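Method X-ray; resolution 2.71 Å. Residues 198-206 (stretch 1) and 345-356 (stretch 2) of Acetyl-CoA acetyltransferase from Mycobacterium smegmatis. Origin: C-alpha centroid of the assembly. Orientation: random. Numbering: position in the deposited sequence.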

ATOM      1  N   LEU A 198      -5.910 -10.547  -9.302  1.00 35.82           N
ATOM      2  CA  LEU A 198      -6.680  -9.321  -9.228  1.00 35.92           C
ATOM      3  C   LEU A 198      -6.523  -8.505 -10.458  1.00 36.31           C
ATOM      4  O   LEU A 198      -7.430  -7.926 -10.938  1.00 36.21           O
ATOM      5  CB  LEU A 198      -6.221  -8.464  -8.043  1.00 35.60           C
ATOM      6  CG  LEU A 198      -6.878  -8.548  -6.665  1.00 35.02           C
ATOM      7  CD1 LEU A 198      -7.097  -9.914  -6.232  1.00 33.90           C
ATOM      8  CD2 LEU A 198      -6.125  -7.811  -5.666  1.00 34.12           C
ATOM      9  N   GLU A 199      -5.305  -8.443 -10.922  1.00 36.63           N
ATOM     10  CA  GLU A 199      -4.951  -7.797 -12.136  1.00 37.06           C
ATOM     11  C   GLU A 199      -5.538  -8.437 -13.376  1.00 37.57           C
ATOM     12  O   GLU A 199      -5.881  -7.739 -14.248  1.00 37.40           O
ATOM     13  CB  GLU A 199      -3.454  -7.739 -12.203  1.00 36.97           C
ATOM     14  CG  GLU A 199      -2.919  -6.651 -13.023  1.00 38.01           C
ATOM     15  CD  GLU A 199      -2.625  -5.394 -12.281  1.00 38.75           C
ATOM     16  OE1 GLU A 199      -3.154  -4.373 -12.672  1.00 40.26           O
ATOM     17  OE2 GLU A 199      -1.830  -5.397 -11.365  1.00 39.80           O
ATOM     18  N   ASN A 200      -5.691  -9.755 -13.426  1.00 38.26           N
ATOM     19  CA  ASN A 200      -6.314 -10.409 -14.546  1.00 38.84           C
ATOM     20  C   ASN A 200      -7.820 -10.348 -14.456  1.00 39.40           C
ATOM     21  O   ASN A 200      -8.500 -10.370 -15.434  1.00 39.70           O
ATOM     22  CB  ASN A 200      -5.819 -11.832 -14.673  1.00 38.62           C
ATOM     23  CG  ASN A 200      -4.523 -11.924 -15.343  1.00 37.99           C
ATOM     24  OD1 ASN A 200      -4.215 -11.155 -16.178  1.00 37.77           O
ATOM     25  ND2 ASN A 200      -3.756 -12.868 -14.969  1.00 36.83           N
ATOM     26  N   ALA A 201      -8.326 -10.214 -13.259  1.00 40.16           N
ATOM     27  CA  ALA A 201      -9.755  -9.947 -13.041  1.00 41.18           C
ATOM     28  C   ALA A 201     -10.211  -8.538 -13.510  1.00 41.88           C
ATOM     29  O   ALA A 201     -11.347  -8.370 -13.959  1.00 41.83           O
ATOM     30  CB  ALA A 201     -10.141 -10.213 -11.607  1.00 40.36           C
ATOM     31  N   ARG A 202      -9.323  -7.551 -13.407  1.00 42.59           N
ATOM     32  CA  ARG A 202      -9.598  -6.195 -13.849  1.00 43.56           C
ATOM     33  C   ARG A 202      -9.501  -6.130 -15.366  1.00 44.57           C
ATOM     34  O   ARG A 202     -10.219  -5.381 -16.029  1.00 44.59           O
ATOM     35  CB  ARG A 202      -8.612  -5.218 -13.214  1.00 43.50           C
ATOM     36  CG  ARG A 202      -8.839  -3.777 -13.550  1.00 42.52           C
ATOM     37  CD  ARG A 202      -7.811  -2.871 -12.962  1.00 42.17           C
ATOM     38  NE  ARG A 202      -7.975  -1.527 -13.489  1.00 42.60           N
ATOM     39  CZ  ARG A 202      -7.366  -1.057 -14.578  1.00 42.53           C
ATOM     40  NH1 ARG A 202      -6.518  -1.826 -15.234  1.00 41.00           N
ATOM     41  NH2 ARG A 202      -7.602   0.189 -15.006  1.00 40.82           N
ATOM     42  N   ARG A 203      -8.606  -6.932 -15.914  1.00 45.67           N
ATOM     43  CA  ARG A 203      -8.498  -7.038 -17.357  1.00 46.97           C
ATOM     44  C   ARG A 203      -9.766  -7.611 -17.991  1.00 47.81           C
ATOM     45  O   ARG A 203     -10.176  -7.166 -19.066  1.00 47.52           O
ATOM     46  CB  ARG A 203      -7.281  -7.854 -17.764  1.00 46.80           C
ATOM     47  CG  ARG A 203      -7.082  -7.851 -19.253  1.00 47.00           C
ATOM     48  CD  ARG A 203      -5.896  -8.605 -19.725  1.00 47.65           C
ATOM     49  NE  ARG A 203      -6.019 -10.042 -19.518  1.00 48.38           N
ATOM     50  CZ  ARG A 203      -6.659 -10.879 -20.320  1.00 47.59           C
ATOM     51  NH1 ARG A 203      -7.253 -10.425 -21.381  1.00 48.31           N
ATOM     52  NH2 ARG A 203      -6.696 -12.171 -20.059  1.00 47.67           N
ATOM     53  N   ALA A 204     -10.364  -8.597 -17.320  1.00 49.18           N
ATOM     54  CA  ALA A 204     -11.666  -9.158 -17.695  1.00 50.37           C
ATOM     55  C   ALA A 204     -12.759  -8.105 -17.759  1.00 51.24           C
ATOM     56  O   ALA A 204     -13.320  -7.882 -18.813  1.00 51.44           O
ATOM     57  CB  ALA A 204     -12.057 -10.259 -16.739  1.00 50.30           C
ATOM     58  N   ARG A 205     -13.036  -7.446 -16.633  1.00 52.24           N
ATOM     59  CA  ARG A 205     -14.051  -6.396 -16.580  1.00 53.18           C
ATOM     60  C   ARG A 205     -13.884  -5.295 -17.636  1.00 53.29           C
ATOM     61  O   ARG A 205     -14.863  -4.874 -18.213  1.00 53.62           O
ATOM     62  CB  ARG A 205     -14.184  -5.791 -15.182  1.00 53.29           C
ATOM     63  CG  ARG A 205     -15.441  -4.936 -15.042  1.00 55.26           C
ATOM     64  CD  ARG A 205     -15.436  -4.052 -13.826  1.00 57.79           C
ATOM     65  NE  ARG A 205     -14.439  -2.980 -13.873  1.00 59.24           N
ATOM     66  CZ  ARG A 205     -13.317  -2.974 -13.161  1.00 60.08           C
ATOM     67  NH1 ARG A 205     -13.025  -3.998 -12.366  1.00 60.61           N
ATOM     68  NH2 ARG A 205     -12.477  -1.957 -13.256  1.00 59.03           N
ATOM     69  N   LEU A 206     -12.665  -4.833 -17.887  1.00 53.23           N
ATOM     70  CA  LEU A 206     -12.430  -3.804 -18.882  1.00 53.13           C
ATOM     71  C   LEU A 206     -12.467  -4.315 -20.308  1.00 53.12           C
ATOM     72  O   LEU A 206     -12.442  -3.529 -21.252  1.00 52.46           O
ATOM     73  CB  LEU A 206     -11.077  -3.156 -18.657  1.00 53.26           C
ATOM     74  CG  LEU A 206     -10.889  -2.197 -17.497  1.00 53.68           C
ATOM     75  CD1 LEU A 206      -9.548  -1.509 -17.639  1.00 54.49           C
ATOM     76  CD2 LEU A 206     -12.035  -1.192 -17.345  1.00 54.01           C
TER
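Stretch 2 345-356: CFPFPVFNICDG

Two helices of one chain, at least 146 residues apart in sequence wherever they touch, pack side by side through a graded contact that runs from an apolar ring packing at one end to an arginine–aspartate salt bridge at the other. Stretch 2 enters as a loop at Cys-345 and Phe-346 and turns helical around Phe-348, in a helix that continues beyond the stretch, running in broadly the same direction as the helix of stretch 1. The axes cross at 36° and come within 10.6 Å; the backbones draw nearest where the CA atoms of Glu-199 and Phe-348 stand 5.7 Å apart.

Spacing sets the pattern: Phe-348, Phe-351 and Asp-355, at helical intervals of three and four, all direct their CA-to-CB bonds toward stretch 1. Phe-348, with chi1 in t, offers a ring face to Leu-198, whose CB lies 4.0 Å from the ring centroid, almost on the normal, in a CH-pi contact; Leu-198 CD2 reaches Phe-348 CE2 at 3.7 Å. Glu-199 sets out sideways, but its end comes nearer, and OE2 accepts a weak hydrogen bond from the backbone N of Phe-348 at 3.0 Å. Its OE1 meets the edge of the Phe-351 ring, 3.4 Å from CD2.

Arg-202 is the central piece. Extended, with chi1 to chi3 all t, it lays its guanidinium flat on Phe-351, planes at 3° and centres 3.9 Å apart, a cation-pi stack. Stacking occupies a face and leaves the guanidinium edge free for Asp-355: Arg-202 NE donates to Asp-355 OD2 at 2.8 Å and Arg-202 NH2 to Asp-355 OD1 at 3.2 Å. One turn on, Arg-205, itself exposed, adds a second salt bridge from NH2 to Asp-355 OD2 at 3.3 Å, its hydrogen bond weak.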

ATOM      1  N   CYS A 345       2.900  -1.452  -5.065  1.00 44.12           N
ATOM      2  CA  CYS A 345       3.835  -2.598  -5.186  1.00 44.65           C
ATOM      3  C   CYS A 345       3.578  -3.202  -6.592  1.00 43.35           C
ATOM      4  O   CYS A 345       4.477  -3.516  -7.350  1.00 42.47           O
ATOM      5  CB  CYS A 345       3.673  -3.600  -4.019  1.00 45.25           C
ATOM      6  SG  CYS A 345       5.164  -4.617  -3.483  1.00 50.46           S
ATOM      7  N   PHE A 346       2.299  -3.265  -6.934  1.00 42.92           N
ATOM      8  CA  PHE A 346       1.815  -3.720  -8.225  1.00 41.71           C
ATOM      9  C   PHE A 346       0.897  -2.648  -8.814  1.00 40.53           C
ATOM     10  O   PHE A 346       0.437  -1.769  -8.134  1.00 40.03           O
ATOM     11  CB  PHE A 346       1.076  -5.045  -8.018  1.00 42.06           C
ATOM     12  CG  PHE A 346       1.920  -6.108  -7.346  1.00 42.61           C
ATOM     13  CD1 PHE A 346       2.766  -6.917  -8.116  1.00 42.24           C
ATOM     14  CD2 PHE A 346       1.911  -6.268  -5.964  1.00 42.79           C
ATOM     15  CE1 PHE A 346       3.575  -7.877  -7.518  1.00 41.82           C
ATOM     16  CE2 PHE A 346       2.710  -7.214  -5.354  1.00 41.46           C
ATOM     17  CZ  PHE A 346       3.547  -8.026  -6.122  1.00 42.23           C
ATOM     18  N   PRO A 347       0.663  -2.693 -10.104  1.00 39.92           N
ATOM     19  CA  PRO A 347      -0.206  -1.743 -10.744  1.00 39.40           C
ATOM     20  C   PRO A 347      -1.649  -1.690 -10.213  1.00 38.50           C
ATOM     21  O   PRO A 347      -2.237  -0.617 -10.132  1.00 38.25           O
ATOM     22  CB  PRO A 347      -0.203  -2.221 -12.191  1.00 39.35           C
ATOM     23  CG  PRO A 347       1.076  -2.792 -12.365  1.00 39.53           C
ATOM     24  CD  PRO A 347       1.387  -3.486 -11.102  1.00 40.44           C
ATOM     25  N   PHE A 348      -2.203  -2.837  -9.863  1.00 37.67           N
ATOM     26  CA  PHE A 348      -3.573  -2.935  -9.471  1.00 37.22           C
ATOM     27  C   PHE A 348      -4.081  -1.898  -8.445  1.00 37.10           C
ATOM     28  O   PHE A 348      -5.097  -1.254  -8.689  1.00 37.41           O
ATOM     29  CB  PHE A 348      -3.921  -4.365  -9.048  1.00 37.08           C
ATOM     30  CG  PHE A 348      -5.307  -4.491  -8.550  1.00 37.92           C
ATOM     31  CD1 PHE A 348      -6.393  -4.678  -9.449  1.00 39.12           C
ATOM     32  CD2 PHE A 348      -5.581  -4.321  -7.180  1.00 38.01           C
ATOM     33  CE1 PHE A 348      -7.745  -4.737  -8.981  1.00 39.36           C
ATOM     34  CE2 PHE A 348      -6.937  -4.381  -6.678  1.00 38.25           C
ATOM     35  CZ  PHE A 348      -8.022  -4.590  -7.589  1.00 38.35           C
ATOM     36  N   PRO A 349      -3.410  -1.741  -7.287  1.00 36.90           N
ATOM     37  CA  PRO A 349      -3.985  -0.861  -6.269  1.00 36.60           C
ATOM     38  C   PRO A 349      -3.921   0.607  -6.644  1.00 36.50           C
ATOM     39  O   PRO A 349      -4.592   1.427  -6.007  1.00 36.02           O
ATOM     40  CB  PRO A 349      -3.138  -1.152  -5.015  1.00 36.35           C
ATOM     41  CG  PRO A 349      -1.955  -1.747  -5.497  1.00 36.86           C
ATOM     42  CD  PRO A 349      -2.215  -2.429  -6.784  1.00 36.77           C
ATOM     43  N   VAL A 350      -3.113   0.922  -7.657  1.00 36.57           N
ATOM     44  CA  VAL A 350      -3.058   2.259  -8.221  1.00 37.44           C
ATOM     45  C   VAL A 350      -4.169   2.421  -9.215  1.00 37.78           C
ATOM     46  O   VAL A 350      -4.966   3.318  -9.082  1.00 37.74           O
ATOM     47  CB  VAL A 350      -1.711   2.602  -8.884  1.00 37.39           C
ATOM     48  CG1 VAL A 350      -1.755   4.002  -9.442  1.00 37.06           C
ATOM     49  CG2 VAL A 350      -0.578   2.484  -7.900  1.00 37.09           C
ATOM     50  N   PHE A 351      -4.227   1.531 -10.195  1.00 38.79           N
ATOM     51  CA  PHE A 351      -5.339   1.466 -11.145  1.00 40.20           C
ATOM     52  C   PHE A 351      -6.682   1.614 -10.457  1.00 41.03           C
ATOM     53  O   PHE A 351      -7.524   2.372 -10.883  1.00 40.59           O
ATOM     54  CB  PHE A 351      -5.337   0.124 -11.878  1.00 40.11           C
ATOM     55  CG  PHE A 351      -4.435   0.078 -13.064  1.00 40.19           C
ATOM     56  CD1 PHE A 351      -4.277   1.189 -13.889  1.00 40.40           C
ATOM     57  CD2 PHE A 351      -3.767  -1.091 -13.391  1.00 39.44           C
ATOM     58  CE1 PHE A 351      -3.450   1.140 -14.995  1.00 40.13           C
ATOM     59  CE2 PHE A 351      -2.951  -1.150 -14.491  1.00 40.11           C
ATOM     60  CZ  PHE A 351      -2.797  -0.030 -15.296  1.00 40.49           C
ATOM     61  N   ASN A 352      -6.838   0.877  -9.366  1.00 42.43           N
ATOM     62  CA  ASN A 352      -8.078   0.733  -8.683  1.00 43.45           C
ATOM     63  C   ASN A 352      -8.580   2.018  -8.090  1.00 44.12           C
ATOM     64  O   ASN A 352      -9.768   2.251  -8.082  1.00 43.88           O
ATOM     65  CB  ASN A 352      -7.922  -0.334  -7.621  1.00 43.40           C
ATOM     66  CG  ASN A 352      -9.146  -0.464  -6.748  1.00 44.32           C
ATOM     67  OD1 ASN A 352     -10.217  -0.918  -7.190  1.00 43.34           O
ATOM     68  ND2 ASN A 352      -8.995  -0.054  -5.484  1.00 44.24           N
ATOM     69  N   ILE A 353      -7.679   2.854  -7.583  1.00 45.44           N
ATOM     70  CA  ILE A 353      -8.080   4.164  -7.074  1.00 46.72           C
ATOM     71  C   ILE A 353      -8.573   5.011  -8.232  1.00 47.81           C
ATOM     72  O   ILE A 353      -9.651   5.596  -8.180  1.00 48.26           O
ATOM     73  CB  ILE A 353      -6.964   4.883  -6.332  1.00 46.58           C
ATOM     74  CG1 ILE A 353      -6.685   4.183  -5.017  1.00 45.74           C
ATOM     75  CG2 ILE A 353      -7.337   6.332  -6.089  1.00 46.17           C
ATOM     76  CD1 ILE A 353      -7.911   3.827  -4.223  1.00 45.50           C
ATOM     77  N   CYS A 354      -7.796   5.001  -9.302  1.00 48.62           N
ATOM     78  CA  CYS A 354      -8.131   5.663 -10.546  1.00 49.44           C
ATOM     79  C   CYS A 354      -9.489   5.301 -11.181  1.00 49.88           C
ATOM     80  O   CYS A 354     -10.180   6.158 -11.701  1.00 50.04           O
ATOM     81  CB  CYS A 354      -6.990   5.432 -11.529  1.00 49.54           C
ATOM     82  SG  CYS A 354      -5.445   6.223 -10.991  1.00 48.41           S
ATOM     83  N   ASP A 355      -9.854   4.030 -11.131  1.00 50.55           N
ATOM     84  CA  ASP A 355     -11.103   3.530 -11.678  1.00 50.91           C
ATOM     85  C   ASP A 355     -12.338   3.980 -10.945  1.00 51.41           C
ATOM     86  O   ASP A 355     -13.325   4.284 -11.578  1.00 51.73           O
ATOM     87  CB  ASP A 355     -11.118   2.016 -11.662  1.00 50.96           C
ATOM     88  CG  ASP A 355     -10.244   1.405 -12.711  1.00 50.41           C
ATOM     89  OD1 ASP A 355      -9.756   2.108 -13.610  1.00 48.15           O
ATOM     90  OD2 ASP A 355     -10.058   0.189 -12.624  1.00 49.89           O
ATOM     91  N   GLY A 356     -12.304   3.991  -9.618  1.00 51.83           N
ATOM     92  CA  GLY A 356     -13.480   4.361  -8.837  1.00 52.18           C
ATOM     93  C   GLY A 356     -13.605   5.835  -8.513  1.00 52.33           C
ATOM     94  O   GLY A 356     -14.591   6.262  -7.945  1.00 51.95           O
TER